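Local coordinates for cation efflux system protein CusF (PDB 3E6Z) that carries copper in the bacterial periplasm as the metallochaperone of the Cus efflux system, which mediates resistance to copper and silver, at residues T25-P30 with E38-F43; I8-V13 with V60-V65. The protein carries 1 engineered substitution. All blocks are in the same frame, centred on the assembly; numbering follows the deposited sequence.

Contact 1 (T25-P30 with E38-F43); sequences TIHHDP and EMTMRF. With CU (copper (II) ion), chain B; ACT (acetate ion), chain C.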
loop_
_atom_site.group_PDB
_atom_site.type_symbol
_atom_site.label_atom_id
_atom_site.label_comp_id
_atom_site.label_asym_id
_atom_site.label_seq_id
_atom_site.Cartn_x
_atom_site.Cartn_y
_atom_site.Cartn_z
ATOM N N THR A 25 -1.537 7.859 1.796
ATOM C CA THR A 25 -1.364 7.500 3.173
ATOM C C THR A 25 -2.489 6.478 3.540
ATOM O O THR A 25 -3.684 6.808 3.346
ATOM C CB THR A 25 -1.434 8.748 4.063
ATOM O OG1 THR A 25 -0.383 9.625 3.654
ATOM C CG2 THR A 25 -1.265 8.464 5.506
ATOM N N ILE A 26 -2.084 5.298 3.968
ATOM C CA ILE A 26 -3.004 4.184 4.235
ATOM C C ILE A 26 -2.800 3.692 5.615
ATOM O O ILE A 26 -1.649 3.438 6.057
ATOM C CB ILE A 26 -2.798 3.001 3.225
ATOM C CG1 ILE A 26 -2.948 3.523 1.809
ATOM C CG2 ILE A 26 -3.777 1.812 3.554
ATOM C CD1 ILE A 26 -2.650 2.415 0.702
ATOM N N HIS A 27 -3.952 3.484 6.358
ATOM C CA HIS A 27 -3.846 2.810 7.637
ATOM C C HIS A 27 -4.176 1.329 7.370
ATOM O O HIS A 27 -5.311 0.934 7.037
ATOM C CB HIS A 27 -4.849 3.431 8.628
ATOM C CG HIS A 27 -4.686 2.835 9.987
ATOM N ND1 HIS A 27 -3.535 3.033 10.687
ATOM C CD2 HIS A 27 -5.506 2.009 10.724
ATOM C CE1 HIS A 27 -3.653 2.356 11.827
ATOM N NE2 HIS A 27 -4.820 1.722 11.869
ATOM N N HIS A 28 -3.089 0.505 7.327
ATOM C CA HIS A 28 -3.222 -0.885 6.926
ATOM C C HIS A 28 -3.585 -1.815 8.117
ATOM O O HIS A 28 -3.209 -1.520 9.262
ATOM C CB HIS A 28 -1.968 -1.375 6.146
ATOM C CG HIS A 28 -0.707 -1.536 6.977
ATOM N ND1 HIS A 28 -0.554 -2.481 7.944
ATOM C CD2 HIS A 28 0.531 -0.959 6.872
ATOM C CE1 HIS A 28 0.714 -2.472 8.418
ATOM N NE2 HIS A 28 1.426 -1.537 7.778
ATOM N N ASP A 29 -4.356 -2.820 7.760
ATOM C CA ASP A 29 -4.692 -3.931 8.680
ATOM C C ASP A 29 -3.436 -4.700 8.968
ATOM O O ASP A 29 -2.407 -4.544 8.271
ATOM C CB ASP A 29 -5.748 -4.788 8.022
ATOM C CG ASP A 29 -6.968 -3.957 7.666
ATOM O OD1 ASP A 29 -7.440 -3.145 8.593
ATOM O OD2 ASP A 29 -7.514 -4.163 6.606
ATOM N N PRO A 30 -3.434 -5.536 10.019
ATOM C CA PRO A 30 -2.209 -6.345 10.262
ATOM C C PRO A 30 -1.812 -7.108 8.993
ATOM O O PRO A 30 -2.673 -7.602 8.220
ATOM C CB PRO A 30 -2.625 -7.256 11.435
ATOM C CG PRO A 30 -3.745 -6.501 12.110
ATOM C CD PRO A 30 -4.492 -5.846 10.982
ATOM N N GLU A 38 -1.396 -3.247 12.835
ATOM C CA GLU A 38 -2.009 -2.138 12.150
ATOM C C GLU A 38 -1.010 -0.950 12.132
ATOM O O GLU A 38 -0.337 -0.669 13.129
ATOM C CB GLU A 38 -3.254 -1.694 12.854
ATOM C CG GLU A 38 -4.364 -2.713 12.988
ATOM C CD GLU A 38 -4.274 -3.543 14.237
ATOM O OE1 GLU A 38 -3.172 -3.589 14.901
ATOM O OE2 GLU A 38 -5.323 -4.181 14.569
ATOM N N MET A 39 -0.867 -0.248 11.002
ATOM C CA MET A 39 0.043 0.883 10.944
ATOM C C MET A 39 -0.446 1.910 9.910
ATOM O O MET A 39 -0.922 1.489 8.873
ATOM C CB MET A 39 1.480 0.499 10.438
ATOM C CG MET A 39 2.191 -0.550 11.223
ATOM S SD MET A 39 3.678 -1.132 10.412
ATOM C CE MET A 39 4.740 0.226 10.751
ATOM N N THR A 40 -0.209 3.218 10.149
ATOM C CA THR A 40 -0.412 4.216 9.087
ATOM C C THR A 40 0.934 4.406 8.412
ATOM O O THR A 40 1.959 4.742 9.057
ATOM C CB THR A 40 -0.899 5.581 9.679
ATOM O OG1 THR A 40 -2.174 5.385 10.316
ATOM C CG2 THR A 40 -0.942 6.668 8.645
ATOM N N MET A 41 0.954 4.241 7.080
ATOM C CA MET A 41 2.178 4.321 6.295
ATOM C C MET A 41 1.894 5.106 5.020
ATOM O O MET A 41 0.749 5.148 4.538
ATOM C CB MET A 41 2.786 2.932 5.927
ATOM C CG MET A 41 2.968 2.019 7.113
ATOM S SD MET A 41 3.829 0.521 6.710
ATOM C CE MET A 41 5.549 1.007 6.800
ATOM N N ARG A 42 2.984 5.669 4.438
ATOM C CA ARG A 42 2.919 6.351 3.161
ATOM C C ARG A 42 3.331 5.415 2.038
ATOM O O ARG A 42 4.449 4.782 2.104
ATOM C CB ARG A 42 3.869 7.561 3.123
ATOM C CG ARG A 42 3.441 8.656 4.062
ATOM C CD ARG A 42 4.591 9.631 4.398
ATOM N NE ARG A 42 5.183 10.376 3.279
ATOM C CZ ARG A 42 4.682 11.480 2.730
ATOM N NH1 ARG A 42 5.312 12.071 1.728
ATOM N NH2 ARG A 42 3.512 11.998 3.095
ATOM N N PHE A 43 2.535 5.312 1.017
ATOM C CA PHE A 43 2.779 4.443 -0.167
ATOM C C PHE A 43 2.876 5.323 -1.377
ATOM O O PHE A 43 2.210 6.341 -1.550
ATOM C CB PHE A 43 1.629 3.420 -0.308
ATOM C CG PHE A 43 1.565 2.465 0.844
ATOM C CD1 PHE A 43 2.364 1.284 0.811
ATOM C CD2 PHE A 43 0.815 2.757 2.040
ATOM C CE1 PHE A 43 2.497 0.484 1.887
ATOM C CE2 PHE A 43 0.885 1.879 3.090
ATOM C CZ PHE A 43 1.696 0.742 3.070
HETATM CU CU CU B . 3.344 -1.230 8.154
HETATM C C ACT C . 7.529 7.688 2.324
HETATM O O ACT C . 7.280 7.540 1.149
HETATM O OXT ACT C . 7.626 8.868 2.830
HETATM C CH3 ACT C . 7.689 6.496 3.158
HETATM O O HOH W 1 1.446 11.127 5.059
#

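Contact 2 (I8-V13 with V60-V65); sequences ISATGV and VAFNFV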
loop_
_atom_site.group_PDB
_atom_site.type_symbol
_atom_site.label_atom_id
_atom_site.label_comp_id
_atom_site.label_asym_id
_atom_site.label_seq_id
_atom_site.Cartn_x
_atom_site.Cartn_y
_atom_site.Cartn_z
ATOM N N ILE A 8 4.476 -7.467 -1.133
ATOM C CA ILE A 8 3.694 -7.549 0.113
ATOM C C ILE A 8 2.276 -7.175 -0.206
ATOM O O ILE A 8 2.022 -6.151 -0.808
ATOM C CB ILE A 8 4.276 -6.668 1.168
ATOM C CG1 ILE A 8 5.750 -7.020 1.465
ATOM C CG2 ILE A 8 3.473 -6.793 2.452
ATOM C CD1 ILE A 8 6.474 -6.076 2.301
ATOM N N SER A 9 1.338 -8.080 0.153
ATOM C CA SER A 9 -0.091 -7.782 -0.024
ATOM C C SER A 9 -0.699 -7.351 1.295
ATOM O O SER A 9 -0.320 -7.788 2.355
ATOM C CB SER A 9 -0.923 -8.964 -0.477
ATOM O OG SER A 9 -0.453 -9.616 -1.606
ATOM N N ALA A 10 -1.609 -6.389 1.204
ATOM C CA ALA A 10 -2.244 -5.862 2.396
ATOM C C ALA A 10 -3.597 -5.319 2.082
ATOM O O ALA A 10 -4.011 -5.153 0.968
ATOM C CB ALA A 10 -1.408 -4.811 2.983
ATOM N N THR A 11 -4.343 -5.079 3.173
ATOM C CA THR A 11 -5.590 -4.317 3.100
ATOM C C THR A 11 -5.536 -3.166 4.070
ATOM O O THR A 11 -4.686 -3.118 4.951
ATOM C CB THR A 11 -6.832 -5.276 3.417
ATOM O OG1 THR A 11 -6.681 -5.866 4.730
ATOM C CG2 THR A 11 -7.026 -6.410 2.429
ATOM N N GLY A 12 -6.426 -2.180 3.867
ATOM C CA GLY A 12 -6.435 -1.045 4.800
ATOM C C GLY A 12 -7.502 -0.025 4.400
ATOM O O GLY A 12 -8.332 -0.348 3.581
ATOM N N VAL A 13 -7.327 1.140 5.001
ATOM C CA VAL A 13 -8.267 2.244 4.718
ATOM C C VAL A 13 -7.397 3.449 4.266
ATOM O O VAL A 13 -6.430 3.827 4.922
ATOM C CB VAL A 13 -9.078 2.640 5.971
ATOM C CG1 VAL A 13 -9.949 3.913 5.666
ATOM C CG2 VAL A 13 -10.000 1.427 6.347
ATOM N N VAL A 60 -9.345 -0.717 0.990
ATOM C CA VAL A 60 -8.559 -1.105 -0.186
ATOM C C VAL A 60 -7.793 -2.377 0.039
ATOM O O VAL A 60 -7.436 -2.718 1.141
ATOM C CB VAL A 60 -7.607 0.059 -0.624
ATOM C CG1 VAL A 60 -8.382 1.245 -1.220
ATOM C CG2 VAL A 60 -6.750 0.485 0.584
ATOM N N ALA A 61 -7.526 -3.027 -1.114
ATOM C CA ALA A 61 -6.555 -4.146 -1.205
ATOM C C ALA A 61 -5.415 -3.625 -2.118
ATOM O O ALA A 61 -5.650 -3.035 -3.142
ATOM C CB ALA A 61 -7.246 -5.335 -1.888
ATOM N N PHE A 62 -4.164 -3.861 -1.670
ATOM C CA PHE A 62 -3.082 -3.292 -2.405
ATOM C C PHE A 62 -1.893 -4.180 -2.194
ATOM O O PHE A 62 -1.775 -4.989 -1.307
ATOM C CB PHE A 62 -2.807 -1.796 -2.009
ATOM C CG PHE A 62 -2.454 -1.625 -0.573
ATOM C CD1 PHE A 62 -3.444 -1.623 0.482
ATOM C CD2 PHE A 62 -1.085 -1.395 -0.173
ATOM C CE1 PHE A 62 -3.061 -1.452 1.776
ATOM C CE2 PHE A 62 -0.749 -1.165 1.105
ATOM C CZ PHE A 62 -1.717 -1.159 2.138
ATOM N N ASN A 63 -0.962 -3.972 -3.147
ATOM C CA ASN A 63 0.289 -4.789 -3.153
ATOM C C ASN A 63 1.415 -3.775 -3.345
ATOM O O ASN A 63 1.289 -2.822 -4.101
ATOM C CB ASN A 63 0.331 -5.786 -4.323
ATOM C CG ASN A 63 -0.659 -6.887 -4.065
ATOM O OD1 ASN A 63 -0.401 -7.781 -3.257
ATOM N ND2 ASN A 63 -1.902 -6.713 -4.555
ATOM N N PHE A 64 2.543 -3.985 -2.625
ATOM C CA PHE A 64 3.654 -3.012 -2.754
ATOM C C PHE A 64 4.967 -3.777 -2.573
ATOM O O PHE A 64 5.059 -4.898 -2.122
ATOM C CB PHE A 64 3.486 -1.896 -1.652
ATOM C CG PHE A 64 3.571 -2.403 -0.222
ATOM C CD1 PHE A 64 2.405 -2.925 0.403
ATOM C CD2 PHE A 64 4.748 -2.401 0.520
ATOM C CE1 PHE A 64 2.422 -3.322 1.728
ATOM C CE2 PHE A 64 4.741 -2.836 1.830
ATOM C CZ PHE A 64 3.587 -3.272 2.412
ATOM N N VAL A 65 6.016 -3.041 -3.021
ATOM C CA VAL A 65 7.387 -3.535 -2.885
ATOM C C VAL A 65 8.189 -2.494 -2.086
ATOM O O VAL A 65 8.064 -1.282 -2.288
ATOM C CB VAL A 65 8.052 -3.839 -4.262
ATOM C CG1 VAL A 65 7.236 -4.928 -4.918
ATOM C CG2 VAL A 65 8.119 -2.815 -5.014
#

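Contact 1 (T25-P30 with E38-F43)
His28 turns CG into the crowded position between the backbone N and the carbonyl carbon (chi1 70°). Met39 and Met41 both hold CG anti to the carbonyl carbon, run on extended, and bend at chi3 (76° and 84°). All three side chains leave the same face of the hairpin and meet at one copper(II) ion. His28 NE2 binds CU at 2.0 Å. Met39 SD and Met41 SD each bind CU at 2.3 Å. Met41 SD lies at the imidazole edge, in the ring plane. Met39 runs alongside His28, and its backbone O sits over one face of that ring, offset toward the rim. On the far side of the ring, His28 ND1 donates to Asp29 O at 2.8 Å, close to the ring plane. This bond limits rotation of the imidazole. The backbones pair antiparallel, with His28 N donating to Met39 O at 2.8 Å. On the opposite face, His27 ND1 and Thr40 OG1 share a hydrogen bond of 2.7 Å. Farther from the metal, Ile26 crosses Phe43 at about a right angle. With ND1 as a donor, NE2 serves the metal. One imidazole and two soft thioethers would favour copper(I) and silver(I), although copper(II) is bound here.

Contact 2 (I8-V13 with V60-V65)
Ile8 lies across the ring of Phe64, its hydrogen-bonded partner on the antiparallel strand. Its CB sits over one face of that ring, 3.7 Å above the plane and offset toward the rim, a CH-pi contact. Its CG2, anti to the backbone N, presses on the ring tip, with Ile8 CG2 3.5 Å from Phe64 CZ. Its other branch leaves CB beside the backbone N and runs on extended (chi2 170°). That brings Ile8 CD1 to within 3.7 Å of Phe64 CE2. Phe64 meets this branched side chain because its own CG takes the crowded position between backbone N and carbonyl carbon (chi1 63°).

Phe62 repeats the pattern two residues earlier. It has the same crowded first torsion (60°), and Ala10 CB lies over one face of its ring, 3.8 Å from Phe62 CZ. Gly12 has no side chain, and its backbone N comes to the edge of the Phe62 ring.

Backbone bonds link Ile8 with Phe64, Ala10 with Phe62, and Gly12 with Val60, each pair in both directions. Ile8 N to Phe64 O is nearly straight, at 2.8 Å. Ser9 and Asn63 occupy the other face. Ser9 OG donates to Asn63 OD1 over a very short 2.5 Å, nearly along the C=O axis. Asn63 ND2 is held by Asp75 of the neighbouring strand, so both ends of the amide are engaged.

Phe62 and Phe64 each pack edge-to-face with Phe43, and Phe62 also touches Ile26 and His28. Val60, Phe62 and Phe64 share one face of the strand, and Ala61 and Asn63 the other. The two rings lie in the interior of a small antiparallel beta-barrel, the OB fold of CusF.

From the N terminus, strand 8-18 comes first and supplies one half of contact 2. The chain then turns into strand 23-28, crosses a loop, and returns along strand 39-44. That return closes contact 1, a local hairpin. Strand 59-67 closes contact 2 much later, so the hairpin lies wholly within the longer loop. The two contacts do not cross. They share one sheet, since strands 8-18 and 23-28 are neighbours. Val13 N meets His27 O there, and Thr11 OG1 meets Asp29 OD2, just beyond the copper ligand His28. Together they tie four adjacent barrel strands, and strand 70-78 follows beside 59-67.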